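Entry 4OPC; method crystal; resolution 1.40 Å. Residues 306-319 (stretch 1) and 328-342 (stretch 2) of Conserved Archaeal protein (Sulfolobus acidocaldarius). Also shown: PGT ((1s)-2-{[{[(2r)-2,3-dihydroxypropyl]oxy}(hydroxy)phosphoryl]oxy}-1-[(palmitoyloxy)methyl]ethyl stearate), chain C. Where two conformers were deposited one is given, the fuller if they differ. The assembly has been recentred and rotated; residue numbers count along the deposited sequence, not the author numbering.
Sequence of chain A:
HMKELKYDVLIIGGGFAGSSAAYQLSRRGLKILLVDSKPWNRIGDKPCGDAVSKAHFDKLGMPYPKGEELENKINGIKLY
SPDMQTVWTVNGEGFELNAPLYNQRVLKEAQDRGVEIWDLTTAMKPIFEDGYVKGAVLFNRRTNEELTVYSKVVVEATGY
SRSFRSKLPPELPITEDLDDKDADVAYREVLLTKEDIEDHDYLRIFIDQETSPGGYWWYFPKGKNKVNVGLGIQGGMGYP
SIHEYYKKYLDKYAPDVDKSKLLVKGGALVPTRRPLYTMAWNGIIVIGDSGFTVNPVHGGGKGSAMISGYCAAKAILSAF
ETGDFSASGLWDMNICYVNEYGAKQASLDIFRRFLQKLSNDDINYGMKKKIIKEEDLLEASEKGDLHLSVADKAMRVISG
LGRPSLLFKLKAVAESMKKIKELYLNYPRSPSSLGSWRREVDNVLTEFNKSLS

Stretch 1 (306-319) MISGYCAAKAILSA
Stretch 2 328-342: SGLWDMNICYVNEYG

Two helices, 306-319 and 332-342, run nearly antiparallel at 149°, their axes approaching to 8.4 Å. The closest backbone pairs include small residues: A315 CA lies 5.2 Å from M333 CA, and A319 CA 5.7 Å from G329 CA, where stretch 2 is only weakly bonded as helix, about 328-330.

M333 and I307 bury most. M333 (t, p, t) leaves its backbone sideways, yet its end fits a hole formed by S308, C311, A312 and A315; M333 SD sits 3.4 Å from A312 N, and M333 CE 3.6 Å from S308 O. A315 CB packs 3.9 Å from M333 CB, at the point where the two backbones come nearest. I307 (m, t) points toward stretch 2, placing I307 CG2 3.7 Å from E340 CB and I307 CD1 3.5 Å from Y341 CD1. There a pi-type turn spans 338-342, with Y341 at phi/psi -159/-35; Y341 OH donates to PGT O2P at 2.7 Å.

Between these anchors C311 (m) fills a hole among M333, C336, Y337 and E340, and C311 SG bonds C336 SG (C336 chi1 t) at 2.1 Å, chi3 -72°, a covalent staple.

No direct hydrogen bond crosses the contact, but waters bridge it. One water donates to C311 O (2.9 Å) and, weakly, to D332 O (3.0 Å); another joins S318 OG and D332 OD2, each at 2.6 Å.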

ATOM      1  N   MET A 306       0.722   0.023   8.200  1.00 10.71           N
ATOM      2  CA  MET A 306       1.047   0.228   9.618  1.00 12.39           C
ATOM      3  C   MET A 306       1.013   1.703  10.022  1.00 12.28           C
ATOM      4  O   MET A 306       0.521   2.036  11.096  1.00 13.10           O
ATOM      5  CB  MET A 306       2.394  -0.393   9.970  1.00 15.10           C
ATOM      6  CG  MET A 306       2.397  -1.917   9.824  1.00 13.97           C
ATOM      7  SD  MET A 306       3.831  -2.710  10.554  1.00 21.14           S
ATOM      8  CE  MET A 306       4.992  -2.169   9.333  1.00 18.08           C
ATOM      9  N   ILE A 307       1.521   2.582   9.161  1.00 11.72           N
ATOM     10  CA  ILE A 307       1.427   4.011   9.435  1.00 11.19           C
ATOM     11  C   ILE A 307      -0.044   4.410   9.568  1.00 11.74           C
ATOM     12  O   ILE A 307      -0.419   5.133  10.488  1.00 12.40           O
ATOM     13  CB  ILE A 307       2.107   4.841   8.331  1.00 12.05           C
ATOM     14  CG1 ILE A 307       3.614   4.550   8.291  1.00 13.14           C
ATOM     15  CG2 ILE A 307       1.834   6.322   8.563  1.00 13.34           C
ATOM     16  CD1 ILE A 307       4.342   5.265   7.146  1.00 14.08           C
ATOM     17  N   SER A 308      -0.888   3.935   8.664  1.00 11.24           N
ATOM     18  CA  SER A 308      -2.299   4.296   8.742  1.00 12.87           C
ATOM     19  C   SER A 308      -2.963   3.772  10.028  1.00 11.95           C
ATOM     20  O   SER A 308      -3.804   4.457  10.588  1.00 11.68           O
ATOM     21  CB  SER A 308      -3.061   3.897   7.460  1.00 12.59           C
ATOM     22  OG  SER A 308      -3.229   2.489   7.340  1.00 12.05           O
ATOM     23  N   GLY A 309      -2.557   2.598  10.511  1.00 11.20           N
ATOM     24  CA  GLY A 309      -3.083   2.093  11.770  1.00 11.98           C
ATOM     25  C   GLY A 309      -2.654   2.950  12.944  1.00 13.95           C
ATOM     26  O   GLY A 309      -3.443   3.198  13.871  1.00 14.43           O
ATOM     27  N   TYR A 310      -1.393   3.375  12.932  1.00 13.81           N
ATOM     28  CA  TYR A 310      -0.866   4.309  13.916  1.00 13.99           C
ATOM     29  C   TYR A 310      -1.681   5.608  13.930  1.00 12.54           C
ATOM     30  O   TYR A 310      -2.085   6.079  14.991  1.00 13.38           O
ATOM     31  CB  TYR A 310       0.623   4.564  13.636  1.00 14.73           C
ATOM     32  CG  TYR A 310       1.228   5.777  14.312  1.00 16.95           C
ATOM     33  CD1 TYR A 310       1.807   5.677  15.563  1.00 21.39           C
ATOM     34  CD2 TYR A 310       1.246   7.015  13.673  1.00 19.20           C
ATOM     35  CE1 TYR A 310       2.367   6.787  16.179  1.00 28.91           C
ATOM     36  CE2 TYR A 310       1.799   8.125  14.276  1.00 24.09           C
ATOM     37  CZ  TYR A 310       2.357   8.004  15.530  1.00 27.91           C
ATOM     38  OH  TYR A 310       2.916   9.105  16.141  1.00 37.31           O
ATOM     39  N   CYS A 311      -1.929   6.177  12.757  1.00 12.13           N
ATOM     40  CA  CYS A 311      -2.663   7.440  12.697  1.00 12.68           C
ATOM     41  C   CYS A 311      -4.108   7.253  13.126  1.00 13.94           C
ATOM     42  O   CYS A 311      -4.690   8.133  13.759  1.00 14.55           O
ATOM     43  CB  CYS A 311      -2.617   8.028  11.285  1.00 12.24           C
ATOM     44  SG  CYS A 311      -0.985   8.701  10.818  1.00 15.28           S
ATOM     45  N   ALA A 312      -4.695   6.108  12.787  1.00 12.71           N
ATOM     46  CA  ALA A 312      -6.057   5.835  13.217  1.00 11.79           C
ATOM     47  C   ALA A 312      -6.155   5.761  14.730  1.00 12.72           C
ATOM     48  O   ALA A 312      -7.070   6.329  15.330  1.00 12.85           O
ATOM     49  CB  ALA A 312      -6.566   4.549  12.593  1.00 13.90           C
ATOM     50  N   ALA A 313      -5.215   5.056  15.347  1.00 12.84           N
ATOM     51  CA  ALA A 313      -5.216   4.937  16.798  1.00 13.90           C
ATOM     52  C   ALA A 313      -5.097   6.315  17.447  1.00 14.83           C
ATOM     53  O   ALA A 313      -5.806   6.625  18.419  1.00 16.56           O
ATOM     54  CB  ALA A 313      -4.096   4.034  17.251  1.00 16.54           C
ATOM     55  N   LYS A 314      -4.211   7.150  16.912  1.00 16.06           N
ATOM     56  CA  LYS A 314      -4.029   8.496  17.459  1.00 17.95           C
ATOM     57  C   LYS A 314      -5.311   9.326  17.376  1.00 15.88           C
ATOM     58  O   LYS A 314      -5.690  10.005  18.339  1.00 19.26           O
ATOM     59  CB  LYS A 314      -2.911   9.222  16.715  1.00 19.45           C
ATOM     60  CG  LYS A 314      -1.526   8.990  17.277  1.00 39.31           C
ATOM     61  CD  LYS A 314      -0.501   9.838  16.535  1.00 52.29           C
ATOM     62  CE  LYS A 314      -0.927  11.299  16.478  1.00 45.81           C
ATOM     63  NZ  LYS A 314       0.153  12.177  15.942  1.00 53.95           N
ATOM     64  N   ALA A 315      -5.974   9.273  16.228  1.00 15.31           N
ATOM     65  CA  ALA A 315      -7.187  10.042  16.001  1.00 15.05           C
ATOM     66  C   ALA A 315      -8.315   9.561  16.910  1.00 16.81           C
ATOM     67  O   ALA A 315      -9.094  10.362  17.439  1.00 16.13           O
ATOM     68  CB  ALA A 315      -7.599   9.945  14.534  1.00 17.02           C
ATOM     69  N   ILE A 316      -8.399   8.250  17.090  1.00 14.53           N
ATOM     70  CA  ILE A 316      -9.441   7.666  17.919  1.00 15.89           C
ATOM     71  C   ILE A 316      -9.251   8.040  19.381  1.00 19.03           C
ATOM     72  O   ILE A 316     -10.213   8.416  20.060  1.00 16.95           O
ATOM     73  CB  ILE A 316      -9.494   6.148  17.716  1.00 14.08           C
ATOM     74  CG1 ILE A 316     -10.097   5.861  16.345  1.00 13.88           C
ATOM     75  CG2 ILE A 316     -10.312   5.465  18.809  1.00 16.13           C
ATOM     76  CD1 ILE A 316      -9.896   4.442  15.874  1.00 14.76           C
ATOM     77  N   LEU A 317      -8.009   7.983  19.858  1.00 15.10           N
ATOM     78  CA  LEU A 317      -7.734   8.389  21.233  1.00 17.30           C
ATOM     79  C   LEU A 317      -8.116   9.852  21.457  1.00 20.00           C
ATOM     80  O   LEU A 317      -8.670  10.191  22.503  1.00 21.53           O
ATOM     81  CB  LEU A 317      -6.276   8.112  21.606  1.00 22.42           C
ATOM     82  CG  LEU A 317      -5.939   6.617  21.632  1.00 19.78           C
ATOM     83  CD1 LEU A 317      -4.441   6.393  21.776  1.00 26.91           C
ATOM     84  CD2 LEU A 317      -6.710   5.890  22.729  1.00 27.75           C
ATOM     85  N   SER A 318      -7.854  10.716  20.484  1.00 21.84           N
ATOM     86  CA  SER A 318      -8.256  12.110  20.606  0.53 26.23           C
ATOM     87  C   SER A 318      -9.776  12.259  20.642  1.00 29.06           C
ATOM     88  O   SER A 318     -10.314  13.028  21.447  1.00 23.89           O
ATOM     89  CB  SER A 318      -7.650  12.940  19.477  0.53 28.70           C
ATOM     90  OG  SER A 318      -6.242  12.986  19.610  0.53 26.80           O
ATOM     91  N   ALA A 319     -10.467  11.510  19.791  1.00 20.06           N
ATOM     92  CA  ALA A 319     -11.925  11.557  19.746  1.00 18.93           C
ATOM     93  C   ALA A 319     -12.559  11.130  21.067  1.00 20.26           C
ATOM     94  O   ALA A 319     -13.594  11.674  21.468  1.00 19.15           O
ATOM     95  CB  ALA A 319     -12.452  10.705  18.599  1.00 19.12           C
ATOM     96  N   SER A 328     -15.123  15.842  11.723  1.00 16.65           N
ATOM     97  CA  SER A 328     -14.218  16.834  12.292  0.55 16.83           C
ATOM     98  C   SER A 328     -13.499  16.278  13.515  1.00 16.64           C
ATOM     99  O   SER A 328     -12.304  16.539  13.719  1.00 18.22           O
ATOM    100  CB  SER A 328     -14.975  18.107  12.665  0.55 19.35           C
ATOM    101  OG  SER A 328     -15.622  18.650  11.533  0.55 19.14           O
ATOM    102  N   GLY A 329     -14.223  15.512  14.322  1.00 16.04           N
ATOM    103  CA  GLY A 329     -13.644  14.908  15.507  1.00 16.16           C
ATOM    104  C   GLY A 329     -12.567  13.879  15.214  1.00 14.42           C
ATOM    105  O   GLY A 329     -11.684  13.651  16.043  1.00 18.20           O
ATOM    106  N   LEU A 330     -12.643  13.265  14.037  1.00 13.28           N
ATOM    107  CA  LEU A 330     -11.700  12.232  13.634  1.00 13.24           C
ATOM    108  C   LEU A 330     -10.707  12.744  12.586  1.00 13.62           C
ATOM    109  O   LEU A 330      -9.872  11.988  12.095  1.00 14.37           O
ATOM    110  CB  LEU A 330     -12.477  11.029  13.082  1.00 13.18           C
ATOM    111  CG  LEU A 330     -13.299  10.267  14.130  1.00 12.74           C
ATOM    112  CD1 LEU A 330     -14.243   9.293  13.465  1.00 14.11           C
ATOM    113  CD2 LEU A 330     -12.404   9.532  15.110  1.00 18.11           C
ATOM    114  N   TRP A 331     -10.792  14.031  12.268  1.00 13.36           N
ATOM    115  CA  TRP A 331     -10.055  14.615  11.139  1.00 13.69           C
ATOM    116  C   TRP A 331      -8.539  14.520  11.278  1.00 16.04           C
ATOM    117  O   TRP A 331      -7.821  14.552  10.275  1.00 14.25           O
ATOM    118  CB  TRP A 331     -10.477  16.072  10.954  1.00 14.92           C
ATOM    119  CG  TRP A 331     -10.299  16.591   9.557  1.00 15.00           C
ATOM    120  CD1 TRP A 331      -9.405  17.533   9.137  1.00 17.16           C
ATOM    121  CD2 TRP A 331     -11.033  16.186   8.393  1.00 15.69           C
ATOM    122  NE1 TRP A 331      -9.545  17.748   7.788  1.00 17.23           N
ATOM    123  CE2 TRP A 331     -10.540  16.936   7.309  1.00 16.65           C
ATOM    124  CE3 TRP A 331     -12.074  15.278   8.168  1.00 16.31           C
ATOM    125  CZ2 TRP A 331     -11.037  16.787   6.011  1.00 17.65           C
ATOM    126  CZ3 TRP A 331     -12.571  15.135   6.883  1.00 15.29           C
ATOM    127  CH2 TRP A 331     -12.049  15.882   5.821  1.00 16.24           C
ATOM    128  N   ASP A 332      -8.052  14.400  12.511  0.58 17.28           N
ATOM    129  CA  ASP A 332      -6.616  14.246  12.743  0.58 19.65           C
ATOM    130  C   ASP A 332      -6.055  13.018  12.043  0.58 16.51           C
ATOM    131  O   ASP A 332      -4.855  12.936  11.788  0.58 13.49           O
ATOM    132  CB  ASP A 332      -6.303  14.165  14.237  0.58 20.52           C
ATOM    133  CG  ASP A 332      -6.279  15.522  14.901  0.58 23.44           C
ATOM    134  OD1 ASP A 332      -6.234  16.541  14.180  0.58 29.09           O
ATOM    135  OD2 ASP A 332      -6.291  15.564  16.146  0.58 34.89           O
ATOM    136  N   MET A 333      -6.924  12.059  11.740  1.00 14.47           N
ATOM    137  CA  MET A 333      -6.515  10.894  10.961  1.00 13.78           C
ATOM    138  C   MET A 333      -5.883  11.367   9.657  1.00 14.79           C
ATOM    139  O   MET A 333      -4.796  10.919   9.274  1.00 14.29           O
ATOM    140  CB  MET A 333      -7.713   9.999  10.643  1.00 14.84           C
ATOM    141  CG  MET A 333      -7.412   8.921   9.612  1.00 12.79           C
ATOM    142  SD  MET A 333      -6.211   7.726  10.240  1.00 14.71           S
ATOM    143  CE  MET A 333      -5.694   6.927   8.726  1.00 14.97           C
ATOM    144  N   ASN A 334      -6.571  12.283   8.986  1.00 12.97           N
ATOM    145  CA  ASN A 334      -6.104  12.812   7.712  1.00 12.84           C
ATOM    146  C   ASN A 334      -4.832  13.620   7.884  1.00 14.13           C
ATOM    147  O   ASN A 334      -3.880  13.451   7.129  1.00 14.99           O
ATOM    148  CB  ASN A 334      -7.168  13.701   7.087  1.00 12.89           C
ATOM    149  CG  ASN A 334      -8.345  12.921   6.564  1.00 13.88           C
ATOM    150  OD1 ASN A 334      -8.177  11.886   5.933  1.00 15.26           O
ATOM    151  ND2 ASN A 334      -9.544  13.422   6.817  1.00 13.84           N
ATOM    152  N   ILE A 335      -4.819  14.506   8.873  1.00 14.64           N
ATOM    153  CA  ILE A 335      -3.648  15.353   9.093  1.00 16.96           C
ATOM    154  C   ILE A 335      -2.401  14.506   9.362  1.00 18.13           C
ATOM    155  O   ILE A 335      -1.348  14.707   8.739  1.00 17.24           O
ATOM    156  CB  ILE A 335      -3.869  16.312  10.264  1.00 19.25           C
ATOM    157  CG1 ILE A 335      -5.147  17.141  10.066  1.00 21.21           C
ATOM    158  CG2 ILE A 335      -2.638  17.195  10.457  1.00 19.38           C
ATOM    159  CD1 ILE A 335      -5.209  17.868   8.750  1.00 22.44           C
ATOM    160  N   CYS A 336      -2.532  13.548  10.273  1.00 15.33           N
ATOM    161  CA  CYS A 336      -1.436  12.646  10.628  1.00 15.62           C
ATOM    162  C   CYS A 336      -0.982  11.845   9.417  1.00 14.51           C
ATOM    163  O   CYS A 336       0.215  11.822   9.094  1.00 14.48           O
ATOM    164  CB  CYS A 336      -1.882  11.694  11.753  1.00 17.78           C
ATOM    165  SG  CYS A 336      -0.763  10.282  12.174  1.00 21.10           S
ATOM    166  N   TYR A 337      -1.920  11.207   8.720  1.00 12.91           N
ATOM    167  CA  TYR A 337      -1.523  10.343   7.611  1.00 12.10           C
ATOM    168  C   TYR A 337      -0.902  11.103   6.446  1.00 12.73           C
ATOM    169  O   TYR A 337       0.100  10.650   5.884  1.00 12.80           O
ATOM    170  CB  TYR A 337      -2.669   9.443   7.120  1.00 12.10           C
ATOM    171  CG  TYR A 337      -2.136   8.475   6.113  1.00 11.68           C
ATOM    172  CD1 TYR A 337      -1.422   7.351   6.516  1.00 12.30           C
ATOM    173  CD2 TYR A 337      -2.250   8.719   4.753  1.00 13.02           C
ATOM    174  CE1 TYR A 337      -0.876   6.482   5.585  1.00 11.38           C
ATOM    175  CE2 TYR A 337      -1.702   7.854   3.824  1.00 12.79           C
ATOM    176  CZ  TYR A 337      -1.010   6.740   4.250  1.00 11.28           C
ATOM    177  OH  TYR A 337      -0.437   5.875   3.352  1.00 13.49           O
ATOM    178  N   VAL A 338      -1.484  12.239   6.077  1.00 12.59           N
ATOM    179  CA  VAL A 338      -0.898  13.054   5.011  1.00 14.37           C
ATOM    180  C   VAL A 338       0.515  13.516   5.381  1.00 14.94           C
ATOM    181  O   VAL A 338       1.423  13.448   4.549  1.00 14.91           O
ATOM    182  CB  VAL A 338      -1.813  14.242   4.636  1.00 16.18           C
ATOM    183  CG1 VAL A 338      -1.091  15.200   3.710  1.00 18.80           C
ATOM    184  CG2 VAL A 338      -3.102  13.724   3.985  1.00 17.48           C
ATOM    185  N   ASN A 339       0.728  13.924   6.627  1.00 15.55           N
ATOM    186  CA  ASN A 339       2.071  14.315   7.051  1.00 15.62           C
ATOM    187  C   ASN A 339       3.063  13.149   7.026  1.00 17.97           C
ATOM    188  O   ASN A 339       4.213  13.309   6.616  1.00 20.47           O
ATOM    189  CB  ASN A 339       2.049  14.932   8.448  1.00 17.91           C
ATOM    190  CG  ASN A 339       1.431  16.317   8.470  1.00 27.87           C
ATOM    191  OD1 ASN A 339       1.327  16.980   7.440  1.00 37.40           O
ATOM    192  ND2 ASN A 339       1.027  16.766   9.653  1.00 27.50           N
ATOM    193  N   GLU A 340       2.624  11.969   7.456  1.00 14.64           N
ATOM    194  CA  GLU A 340       3.544  10.843   7.596  1.00 14.07           C
ATOM    195  C   GLU A 340       3.830  10.103   6.293  1.00 15.16           C
ATOM    196  O   GLU A 340       4.886   9.480   6.172  1.00 18.15           O
ATOM    197  CB  GLU A 340       3.011   9.834   8.630  1.00 16.89           C
ATOM    198  CG  GLU A 340       2.889  10.363  10.061  1.00 19.35           C
ATOM    199  CD  GLU A 340       4.230  10.646  10.724  1.00 29.70           C
ATOM    200  OE1 GLU A 340       5.275  10.221  10.189  1.00 48.29           O
ATOM    201  OE2 GLU A 340       4.236  11.293  11.791  1.00 46.08           O
ATOM    202  N   TYR A 341       2.896  10.134   5.341  1.00 13.64           N
ATOM    203  CA  TYR A 341       3.044   9.350   4.115  1.00 12.94           C
ATOM    204  C   TYR A 341       2.209   9.851   2.936  1.00 13.98           C
ATOM    205  O   TYR A 341       2.652   9.755   1.785  1.00 14.80           O
ATOM    206  CB  TYR A 341       2.701   7.880   4.381  1.00 12.56           C
ATOM    207  CG  TYR A 341       3.414   6.898   3.483  1.00 12.41           C
ATOM    208  CD1 TYR A 341       4.674   6.421   3.815  1.00 11.21           C
ATOM    209  CD2 TYR A 341       2.828   6.441   2.304  1.00 13.15           C
ATOM    210  CE1 TYR A 341       5.336   5.508   3.006  1.00 12.70           C
ATOM    211  CE2 TYR A 341       3.478   5.533   1.488  1.00 13.94           C
ATOM    212  CZ  TYR A 341       4.737   5.072   1.838  1.00 12.89           C
ATOM    213  OH  TYR A 341       5.403   4.163   1.043  1.00 14.39           O
ATOM    214  N   GLY A 342       1.012  10.370   3.195  1.00 13.54           N
ATOM    215  CA  GLY A 342       0.070  10.662   2.126  1.00 14.47           C
ATOM    216  C   GLY A 342       0.480  11.744   1.139  1.00 13.81           C
ATOM    217  O   GLY A 342       0.194  11.624  -0.052  1.00 13.21           O
TER
HETATM  218  C48 PGT C 502       4.986   1.305 -11.617  1.00 35.70           C
HETATM  219  C47 PGT C 502       3.812   1.528 -10.686  1.00 36.57           C
HETATM  220  C46 PGT C 502       3.256   0.188 -10.250  1.00 40.41           C
HETATM  221  C45 PGT C 502       4.362  -0.634  -9.618  1.00 37.95           C
HETATM  222  C44 PGT C 502       3.788  -1.635  -8.638  1.00 33.93           C
HETATM  223  C43 PGT C 502       3.837  -3.031  -9.233  1.00 29.17           C
HETATM  224  C42 PGT C 502       3.106  -3.974  -8.304  1.00 37.45           C
HETATM  225  C41 PGT C 502       3.906  -4.076  -7.030  1.00 37.56           C
HETATM  226  C40 PGT C 502       3.661  -5.407  -6.362  1.00 26.52           C
HETATM  227  C39 PGT C 502       4.911  -5.751  -5.585  1.00 21.55           C
HETATM  228  C38 PGT C 502       5.217  -4.646  -4.607  1.00 21.64           C
HETATM  229  C37 PGT C 502       6.557  -4.922  -3.967  1.00 20.53           C
HETATM  230  C36 PGT C 502       6.799  -3.868  -2.915  1.00 23.04           C
HETATM  231  C35 PGT C 502       8.243  -3.878  -2.471  1.00 24.29           C
HETATM  232  C34 PGT C 502       8.425  -2.846  -1.375  1.00 27.05           C
HETATM  233  C33 PGT C 502       9.888  -2.566  -1.111  1.00 40.05           C
HETATM  234  C32 PGT C 502      10.138  -2.332   0.367  1.00 44.73           C
HETATM  235  C31 PGT C 502       9.780  -0.920   0.803  1.00 74.75           C
HETATM  236  O31 PGT C 502       9.014  -0.787   1.739  1.00 62.53           O
HETATM  237  O2  PGT C 502      10.298   0.227   0.150  1.00 90.64           O
HETATM  238  C2  PGT C 502      11.377   0.893   0.780  1.00 59.88           C
HETATM  239  C1  PGT C 502      10.939   1.826   1.890  1.00 38.86           C
HETATM  240  O3P PGT C 502       9.614   1.686   2.363  1.00 47.77           O
HETATM  241  P   PGT C 502       8.622   2.910   2.182  1.00 35.23           P
HETATM  242  O1P PGT C 502       8.909   3.439   0.794  1.00 34.25           O
HETATM  243  O2P PGT C 502       7.167   2.481   2.297  1.00 27.37           O
HETATM  244  O4P PGT C 502       8.873   4.074   3.239  1.00 87.28           O
HETATM  245  C4  PGT C 502      10.047   4.158   4.022  1.00 59.92           C
HETATM  246  C5  PGT C 502      10.067   5.431   4.837  1.00 73.23           C
HETATM  247  O5  PGT C 502      10.161   5.110   6.206  1.00 70.98           O
HETATM  248  C6  PGT C 502       8.806   6.219   4.576  1.00 54.01           C
HETATM  249  O6  PGT C 502       7.943   6.179   5.689  1.00 42.32           O
HETATM  250  C3  PGT C 502      12.117   1.801  -0.187  1.00 60.42           C
HETATM  251  O3  PGT C 502      12.770   1.105  -1.222  1.00 58.66           O
HETATM  252  C11 PGT C 502      12.790   1.830  -2.429  1.00 52.27           C
HETATM  253  O11 PGT C 502      13.066   3.013  -2.420  1.00 49.31           O
HETATM  254  C12 PGT C 502      12.457   1.139  -3.735  1.00 47.25           C
HETATM  255  C13 PGT C 502      12.981   1.937  -4.910  1.00 38.70           C
HETATM  256  C14 PGT C 502      12.607   1.226  -6.195  1.00 51.67           C
HETATM  257  C15 PGT C 502      11.359   1.843  -6.790  1.00 52.48           C
HETATM  258  C16 PGT C 502      11.066   1.227  -8.143  1.00 39.09           C
HETATM  259  C17 PGT C 502      10.856   2.338  -9.149  1.00 37.16           C
HETATM  260  C18 PGT C 502      10.872   1.787 -10.559  1.00 49.04           C
HETATM  261  C19 PGT C 502      10.968   2.929 -11.551  1.00 69.04           C
HETATM  262  C20 PGT C 502      12.346   3.562 -11.513  1.00 63.92           C
HETATM  263  C21 PGT C 502      12.977   3.489 -12.889  1.00 44.21           C
HETATM  264  C22 PGT C 502      13.877   4.684 -13.124  1.00 44.62           C
HETATM  265  C23 PGT C 502      13.989   4.922 -14.615  1.00 37.91           C
HETATM  266  C24 PGT C 502      14.644   6.259 -14.884  1.00 47.78           C
HETATM  267  C25 PGT C 502      13.769   7.080 -15.806  1.00 44.25           C
HETATM  268  C26 PGT C 502      13.498   8.433 -15.182  1.00 36.43           C
HETATM  269  O   HOH W   1      -4.127  10.986  13.890  1.00 30.11           O
HETATM  270  O   HOH W   2      -9.039  12.857  16.180  1.00 25.98           O
HETATM  271  O   HOH W   3      -5.049  13.647  17.413  1.00 36.17           O